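Local atomic coordinates of galactonate dehydratase (Zobellia galactanivorans, PDB entry 5OLC), a protein that is an enzyme of the enolase superfamily, pairing a mandelate racemase-type N-terminal domain with a C-terminal domain of the TIM-barrel class. Residues 115-118 and 119-123; 229-232 and 233-237; 238-241 and 242-246. All coordinates share one frame; numbering follows the deposited sequence.

Interaction 1 of 3, residues 115-118 and 119-123; sequences DIKG and KLLNL
With CG of D115 opposite its backbone N (chi1 -162°) and CG of K119 opposite its own carbonyl carbon (chi1 -72°), the two side chains bring their ends together one turn apart near the end of helix 101-120. K119 runs extended back past the carbonyl O of D115. The resulting salt bridge, K119 NZ to D115 OD2, measures 3.2 Å, and the amine sits above the carboxylate plane, 61° out of it. Each group also has a backbone partner outside: D115 binds the amides of W53 and L369, and K119 NZ binds the carbonyl of Y51.

On the next face, I116 and L120 lie side by side and point the same way, with CG2 of I116 4.2 Å from CD2 of L120; both continue onto L46 of strand 36-46. Helical bonds run from K119 N to D115 O (3.0 Å), from L120 N to I116 O (2.7 Å) and from L121 N to K117 O (2.9 Å).

The helix then stops in a Schellman motif. N122, with positive phi, is its C-prime residue: L123 N reaches G118 O at 2.9 Å and N122 N reaches K119 O at 2.8 Å. These bonds occupy carbonyls at the helix end, while the buried carboxylate of D115, gripped by two amides and an amine, probably stays ionised and ties the helix to strand 51-56 and to the loop at L369.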
loop_
_atom_site.group_PDB
_atom_site.type_symbol
_atom_site.label_atom_id
_atom_site.label_comp_id
_atom_site.label_asym_id
_atom_site.label_seq_id
_atom_site.Cartn_x
_atom_site.Cartn_y
_atom_site.Cartn_z
ATOM N N ASP A 115 24.215 30.246 21.453
ATOM C CA ASP A 115 25.000 31.487 21.482
ATOM C C ASP A 115 25.959 31.364 22.646
ATOM O O ASP A 115 27.146 31.610 22.447
ATOM C CB ASP A 115 24.122 32.741 21.630
ATOM C CG ASP A 115 24.794 34.054 21.231
ATOM O OD1 ASP A 115 25.747 34.018 20.408
ATOM O OD2 ASP A 115 24.336 35.124 21.705
ATOM N N ILE A 116 25.466 30.891 23.829
ATOM C CA ILE A 116 26.251 30.618 25.037
ATOM C C ILE A 116 27.384 29.668 24.704
ATOM O O ILE A 116 28.523 30.031 24.936
ATOM C CB ILE A 116 25.383 30.074 26.213
ATOM C CG1 ILE A 116 24.650 31.218 26.966
ATOM C CG2 ILE A 116 26.210 29.216 27.199
ATOM C CD1 ILE A 116 23.543 30.771 27.941
ATOM N N LYS A 117 27.084 28.480 24.138
ATOM C CA LYS A 117 28.061 27.441 23.777
ATOM C C LYS A 117 29.114 27.959 22.839
ATOM O O LYS A 117 30.297 27.693 23.052
ATOM C CB LYS A 117 27.357 26.259 23.138
ATOM C CG LYS A 117 27.481 24.952 23.915
ATOM C CD LYS A 117 26.592 23.841 23.297
ATOM C CE LYS A 117 26.796 23.656 21.807
ATOM N NZ LYS A 117 28.242 23.745 21.413
ATOM N N GLY A 118 28.679 28.722 21.838
ATOM C CA GLY A 118 29.560 29.365 20.877
ATOM C C GLY A 118 30.568 30.257 21.573
ATOM O O GLY A 118 31.779 30.105 21.383
ATOM N N LYS A 119 30.060 31.144 22.446
ATOM C CA LYS A 119 30.865 32.042 23.266
ATOM C C LYS A 119 31.817 31.213 24.184
ATOM O O LYS A 119 33.038 31.317 24.046
ATOM C CB LYS A 119 29.951 32.999 24.065
ATOM C CG LYS A 119 29.268 34.071 23.189
ATOM C CD LYS A 119 28.075 34.746 23.899
ATOM C CE LYS A 119 27.680 36.088 23.323
ATOM N NZ LYS A 119 26.319 36.503 23.734
ATOM N N LEU A 120 31.233 30.365 25.065
ATOM C CA LEU A 120 31.839 29.429 26.018
ATOM C C LEU A 120 33.061 28.691 25.430
ATOM O O LEU A 120 34.123 28.663 26.060
ATOM C CB LEU A 120 30.745 28.387 26.381
ATOM C CG LEU A 120 30.600 27.830 27.801
ATOM C CD1 LEU A 120 31.898 27.151 28.322
ATOM C CD2 LEU A 120 30.056 28.843 28.734
ATOM N N LEU A 121 32.900 28.068 24.245
ATOM C CA LEU A 121 33.969 27.300 23.580
ATOM C C LEU A 121 34.731 28.125 22.533
ATOM O O LEU A 121 35.511 27.575 21.765
ATOM C CB LEU A 121 33.415 25.985 22.961
ATOM C CG LEU A 121 32.798 24.951 23.919
ATOM C CD1 LEU A 121 32.148 23.841 23.152
ATOM C CD2 LEU A 121 33.831 24.390 24.860
ATOM N N ASN A 122 34.500 29.443 22.513
ATOM C CA ASN A 122 35.131 30.451 21.643
ATOM C C ASN A 122 35.160 30.089 20.153
ATOM O O ASN A 122 36.172 30.285 19.475
ATOM C CB ASN A 122 36.519 30.818 22.147
ATOM C CG ASN A 122 36.768 32.291 21.976
ATOM O OD1 ASN A 122 37.182 32.750 20.904
ATOM N ND2 ASN A 122 36.382 33.080 22.978
ATOM N N LEU A 123 34.021 29.596 19.648
ATOM C CA LEU A 123 33.838 29.194 18.250
ATOM C C LEU A 123 32.491 29.662 17.700
ATOM O O LEU A 123 31.522 29.660 18.465
ATOM C CB LEU A 123 33.874 27.658 18.138
ATOM C CG LEU A 123 35.228 26.978 18.119
ATOM C CD1 LEU A 123 35.053 25.485 18.217
ATOM C CD2 LEU A 123 36.010 27.325 16.863
#

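Interaction 2 of 3, residues 229-232 and 233-237; sequences EPVS and PEDYD
E229 starts the loop after strand 224-228, and its carboxylate folds back so that OE1 lies 4.3 Å from CD of P233, a loose touch at most. Its firmer partner is the backbone N of G253, which OE2 accepts, with a weak bond from OE1 to H205 beside it.

V231 comes next, its side chain directed toward the following segment, where it meets D235. With CG1 opposite the carbonyl carbon (chi1 -61°), CG2 falls between the backbone N and the carbonyl carbon and meets OD2 of D235 at 3.5 Å, with CB of the same valine at 3.6 Å from that oxygen. This is a methyl laid against one carboxylate oxygen, a van der Waals contact.

S232 carries the main link. Its carbonyl O accepts the amide N of D235 at 2.8 Å, closing a type I beta turn from S232 to D235; the donor stands well above the carbonyl plane, 55° out of it. The serine hydroxyl, swung opposite its backbone N (chi1 170°), also lies near E234: OG is 3.3 Å from E234 CB, and a bond from E234 N to it is less certain. P233 fills the second position of the turn, and its carbonyl O lies 3.6 Å above one face of the Y236 ring, toward the rim.

Beyond the turn, D235 is the N-cap of helix 236-245: OD1 makes a weak bond to the amide of G238. E234 forms a salt bridge with R98 of a neighbouring subunit; that arginine also bonds to the hydroxyl of Y236, which E256 of the same chain as Y236 engages too. One carbonyl bond thus sets the turn, while the carboxylate of D235 divides its work: OD1 serves the helix start, where the helix dipole would probably stabilise its negative charge, and OD2 rests against V231.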
loop_
_atom_site.group_PDB
_atom_site.type_symbol
_atom_site.label_atom_id
_atom_site.label_comp_id
_atom_site.label_asym_id
_atom_site.label_seq_id
_atom_site.Cartn_x
_atom_site.Cartn_y
_atom_site.Cartn_z
ATOM N N GLU A 229 4.303 27.669 0.638
ATOM C CA GLU A 229 3.036 27.409 1.331
ATOM C C GLU A 229 1.796 27.550 0.376
ATOM O O GLU A 229 0.938 28.407 0.612
ATOM C CB GLU A 229 2.940 28.285 2.603
ATOM C CG GLU A 229 3.900 27.878 3.712
ATOM C CD GLU A 229 3.435 26.774 4.645
ATOM O OE1 GLU A 229 2.467 27.004 5.407
ATOM O OE2 GLU A 229 4.090 25.707 4.677
ATOM N N PRO A 230 1.721 26.764 -0.737
ATOM C CA PRO A 230 0.606 26.935 -1.696
ATOM C C PRO A 230 -0.802 26.627 -1.182
ATOM O O PRO A 230 -1.751 27.281 -1.606
ATOM C CB PRO A 230 0.989 26.001 -2.838
ATOM C CG PRO A 230 1.850 24.968 -2.203
ATOM C CD PRO A 230 2.654 25.723 -1.210
ATOM N N VAL A 231 -0.942 25.610 -0.319
ATOM C CA VAL A 231 -2.218 25.219 0.289
ATOM C C VAL A 231 -2.045 25.118 1.817
ATOM O O VAL A 231 -0.956 25.398 2.328
ATOM C CB VAL A 231 -2.859 23.939 -0.327
ATOM C CG1 VAL A 231 -3.183 24.120 -1.812
ATOM C CG2 VAL A 231 -1.998 22.697 -0.088
ATOM N N SER A 232 -3.113 24.727 2.538
ATOM C CA SER A 232 -3.117 24.552 3.990
ATOM C C SER A 232 -2.001 23.570 4.433
ATOM O O SER A 232 -1.868 22.505 3.809
ATOM C CB SER A 232 -4.478 24.026 4.435
ATOM O OG SER A 232 -4.489 23.626 5.796
ATOM N N PRO A 233 -1.211 23.883 5.504
ATOM C CA PRO A 233 -0.181 22.925 5.976
ATOM C C PRO A 233 -0.757 21.565 6.396
ATOM O O PRO A 233 -0.020 20.606 6.640
ATOM C CB PRO A 233 0.450 23.649 7.169
ATOM C CG PRO A 233 -0.563 24.644 7.599
ATOM C CD PRO A 233 -1.222 25.097 6.343
ATOM N N GLU A 234 -2.090 21.498 6.452
ATOM C CA GLU A 234 -2.896 20.341 6.797
ATOM C C GLU A 234 -3.289 19.520 5.563
ATOM O O GLU A 234 -3.576 18.330 5.698
ATOM C CB GLU A 234 -4.133 20.831 7.510
ATOM C CG GLU A 234 -4.343 20.116 8.819
ATOM C CD GLU A 234 -3.483 20.417 10.029
ATOM O OE1 GLU A 234 -3.657 21.498 10.646
ATOM O OE2 GLU A 234 -2.773 19.480 10.461
ATOM N N ASP A 235 -3.279 20.160 4.363
ATOM C CA ASP A 235 -3.615 19.582 3.059
ATOM C C ASP A 235 -2.397 18.888 2.421
ATOM O O ASP A 235 -1.900 19.337 1.381
ATOM C CB ASP A 235 -4.198 20.680 2.129
ATOM C CG ASP A 235 -4.850 20.231 0.816
ATOM O OD1 ASP A 235 -5.130 19.011 0.664
ATOM O OD2 ASP A 235 -5.124 21.101 -0.037
ATOM N N TYR A 236 -1.929 17.780 3.035
ATOM C CA TYR A 236 -0.776 17.024 2.523
ATOM C C TYR A 236 -1.032 16.447 1.132
ATOM O O TYR A 236 -0.164 16.542 0.264
ATOM C CB TYR A 236 -0.362 15.905 3.488
ATOM C CG TYR A 236 0.060 16.362 4.873
ATOM C CD1 TYR A 236 1.275 17.015 5.076
ATOM C CD2 TYR A 236 -0.700 16.042 5.994
ATOM C CE1 TYR A 236 1.697 17.375 6.355
ATOM C CE2 TYR A 236 -0.284 16.387 7.277
ATOM C CZ TYR A 236 0.917 17.052 7.456
ATOM O OH TYR A 236 1.321 17.378 8.734
ATOM N N ASP A 237 -2.242 15.877 0.914
ATOM C CA ASP A 237 -2.659 15.316 -0.372
ATOM C C ASP A 237 -2.723 16.399 -1.451
ATOM O O ASP A 237 -2.459 16.117 -2.615
ATOM C CB ASP A 237 -3.993 14.564 -0.247
ATOM C CG ASP A 237 -3.960 13.260 0.554
ATOM O OD1 ASP A 237 -2.846 12.814 0.941
ATOM O OD2 ASP A 237 -5.044 12.666 0.769
#

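Interaction 3 of 3, residues 238-241 and 242-246; sequences GYKR and LRQNT
K240 and Q244 meet one turn apart on helix 236-245, where the aliphatic part of the lysine passes the amide end of the glutamine. The lysine is extended, with CG opposite its backbone N (chi1 -164°), and this carries its chain past NE2 of Q244: CE of K240 lies 4.1 Å from that nitrogen, and CG of K240 4.2 Å. Q244 has CG opposite its carbonyl carbon, which lays CG 3.4 Å from K240 O.

Backbone hydrogen bonds do most of the joining. L242 N binds G238 O at 3.0 Å, R243 N binds Y239 O at 2.9 Å, Q244 N binds K240 O at 3.2 Å, and N245 N binds R241 O at 3.0 Å. T246 then leaves helical geometry.

Apolar contacts come from the same turns: L242 and Y239 pack on I250 of the following strand, and L242 also packs on A212 and I213 of helix 209-219.

The charged ends turn to partners beyond the helix. R241, bent at its third torsion (chi3 -48°), lays one guanidinium face over G238 N, offset toward the rim, makes a cation-pi contact with Y209 and bridges to D269 of a neighbouring subunit. R243 pairs with D269 and D272 of its own chain. The chemistry divides the helix between an apolar side packed on strand 250-252 and helix 209-219 and two arginines, R241 and R243 of a neighbouring subunit, brought close across the interface, whose like charges the aspartates probably offset.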
loop_
_atom_site.group_PDB
_atom_site.type_symbol
_atom_site.label_atom_id
_atom_site.label_comp_id
_atom_site.label_asym_id
_atom_site.label_seq_id
_atom_site.Cartn_x
_atom_site.Cartn_y
_atom_site.Cartn_z
ATOM N N GLY A 238 -3.013 17.630 -1.043
ATOM C CA GLY A 238 -3.068 18.782 -1.932
ATOM C C GLY A 238 -1.704 19.175 -2.439
ATOM O O GLY A 238 -1.549 19.448 -3.626
ATOM N N TYR A 239 -0.709 19.196 -1.533
ATOM C CA TYR A 239 0.699 19.495 -1.807
ATOM C C TYR A 239 1.218 18.492 -2.846
ATOM O O TYR A 239 1.642 18.903 -3.930
ATOM C CB TYR A 239 1.533 19.388 -0.505
ATOM C CG TYR A 239 1.702 20.685 0.268
ATOM C CD1 TYR A 239 2.745 21.561 -0.022
ATOM C CD2 TYR A 239 0.878 20.991 1.346
ATOM C CE1 TYR A 239 2.920 22.745 0.695
ATOM C CE2 TYR A 239 1.030 22.182 2.061
ATOM C CZ TYR A 239 2.057 23.058 1.732
ATOM O OH TYR A 239 2.225 24.235 2.433
ATOM N N LYS A 240 1.107 17.168 -2.529
ATOM C CA LYS A 240 1.530 16.052 -3.386
ATOM C C LYS A 240 0.958 16.149 -4.801
ATOM O O LYS A 240 1.719 16.007 -5.760
ATOM C CB LYS A 240 1.192 14.685 -2.756
ATOM C CG LYS A 240 1.946 13.532 -3.426
ATOM C CD LYS A 240 1.668 12.183 -2.800
ATOM C CE LYS A 240 2.588 11.136 -3.382
ATOM N NZ LYS A 240 2.777 9.986 -2.458
ATOM N N ARG A 241 -0.378 16.389 -4.923
ATOM C CA ARG A 241 -1.092 16.531 -6.204
ATOM C C ARG A 241 -0.551 17.736 -6.992
ATOM O O ARG A 241 -0.298 17.625 -8.190
ATOM C CB ARG A 241 -2.605 16.717 -5.971
ATOM C CG ARG A 241 -3.465 15.453 -5.807
ATOM C CD ARG A 241 -4.974 15.740 -5.951
ATOM N NE ARG A 241 -5.423 16.893 -5.152
ATOM C CZ ARG A 241 -6.051 16.821 -3.980
ATOM N NH1 ARG A 241 -6.351 15.639 -3.449
ATOM N NH2 ARG A 241 -6.395 17.930 -3.335
ATOM N N LEU A 242 -0.373 18.879 -6.308
ATOM C CA LEU A 242 0.123 20.122 -6.899
ATOM C C LEU A 242 1.507 19.923 -7.492
ATOM O O LEU A 242 1.767 20.377 -8.609
ATOM C CB LEU A 242 0.124 21.248 -5.859
ATOM C CG LEU A 242 0.396 22.649 -6.370
ATOM C CD1 LEU A 242 -0.613 23.078 -7.391
ATOM C CD2 LEU A 242 0.347 23.611 -5.268
ATOM N N ARG A 243 2.368 19.192 -6.763
ATOM C CA ARG A 243 3.728 18.830 -7.163
ATOM C C ARG A 243 3.686 18.002 -8.463
ATOM O O ARG A 243 4.519 18.203 -9.349
ATOM C CB ARG A 243 4.367 18.009 -6.035
ATOM C CG ARG A 243 5.832 18.295 -5.796
ATOM C CD ARG A 243 6.376 17.297 -4.813
ATOM N NE ARG A 243 7.829 17.186 -4.909
ATOM C CZ ARG A 243 8.533 16.250 -4.288
ATOM N NH1 ARG A 243 7.923 15.331 -3.553
ATOM N NH2 ARG A 243 9.857 16.218 -4.405
ATOM N N GLN A 244 2.686 17.099 -8.577
ATOM C CA GLN A 244 2.466 16.215 -9.728
ATOM C C GLN A 244 1.934 16.969 -10.944
ATOM O O GLN A 244 2.235 16.578 -12.068
ATOM C CB GLN A 244 1.503 15.064 -9.362
ATOM C CG GLN A 244 2.126 14.001 -8.451
ATOM C CD GLN A 244 1.165 12.999 -7.834
ATOM O OE1 GLN A 244 -0.063 13.167 -7.833
ATOM N NE2 GLN A 244 1.719 11.938 -7.258
ATOM N N ASN A 245 1.152 18.041 -10.726
ATOM C CA ASN A 245 0.502 18.807 -11.792
ATOM C C ASN A 245 1.205 20.130 -12.199
ATOM O O ASN A 245 0.763 20.769 -13.162
ATOM C CB ASN A 245 -0.960 19.053 -11.421
ATOM C CG ASN A 245 -1.877 17.887 -11.744
ATOM O OD1 ASN A 245 -2.922 18.068 -12.375
ATOM N ND2 ASN A 245 -1.598 16.686 -11.226
ATOM N N THR A 246 2.317 20.517 -11.520
ATOM C CA THR A 246 3.072 21.715 -11.901
ATOM C C THR A 246 4.593 21.461 -11.946
ATOM O O THR A 246 5.112 20.569 -11.263
ATOM C CB THR A 246 2.691 22.946 -11.059
ATOM O OG1 THR A 246 3.179 24.115 -11.725
ATOM C CG2 THR A 246 3.227 22.899 -9.628
#

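Reading from the N terminus, interaction 1 comes first, ending helix 101-120 in the N-terminal domain; interactions 2 and 3 follow in the C-terminal domain. All three are in series, so none nests in or crosses another, and each closes only a local turn. Interaction 1 lies across the chain's centre from the others, with centres about 38 Å from interaction 2 and 43 Å from interaction 3. The latter two share helix 236-245 and touch: CB of P230 is 3.5 Å from CD2 of L242, and Y239 packs on E229 and V231. Together they cover the loop and helix of the beta-alpha-beta unit between strands 224-228 and 250-252.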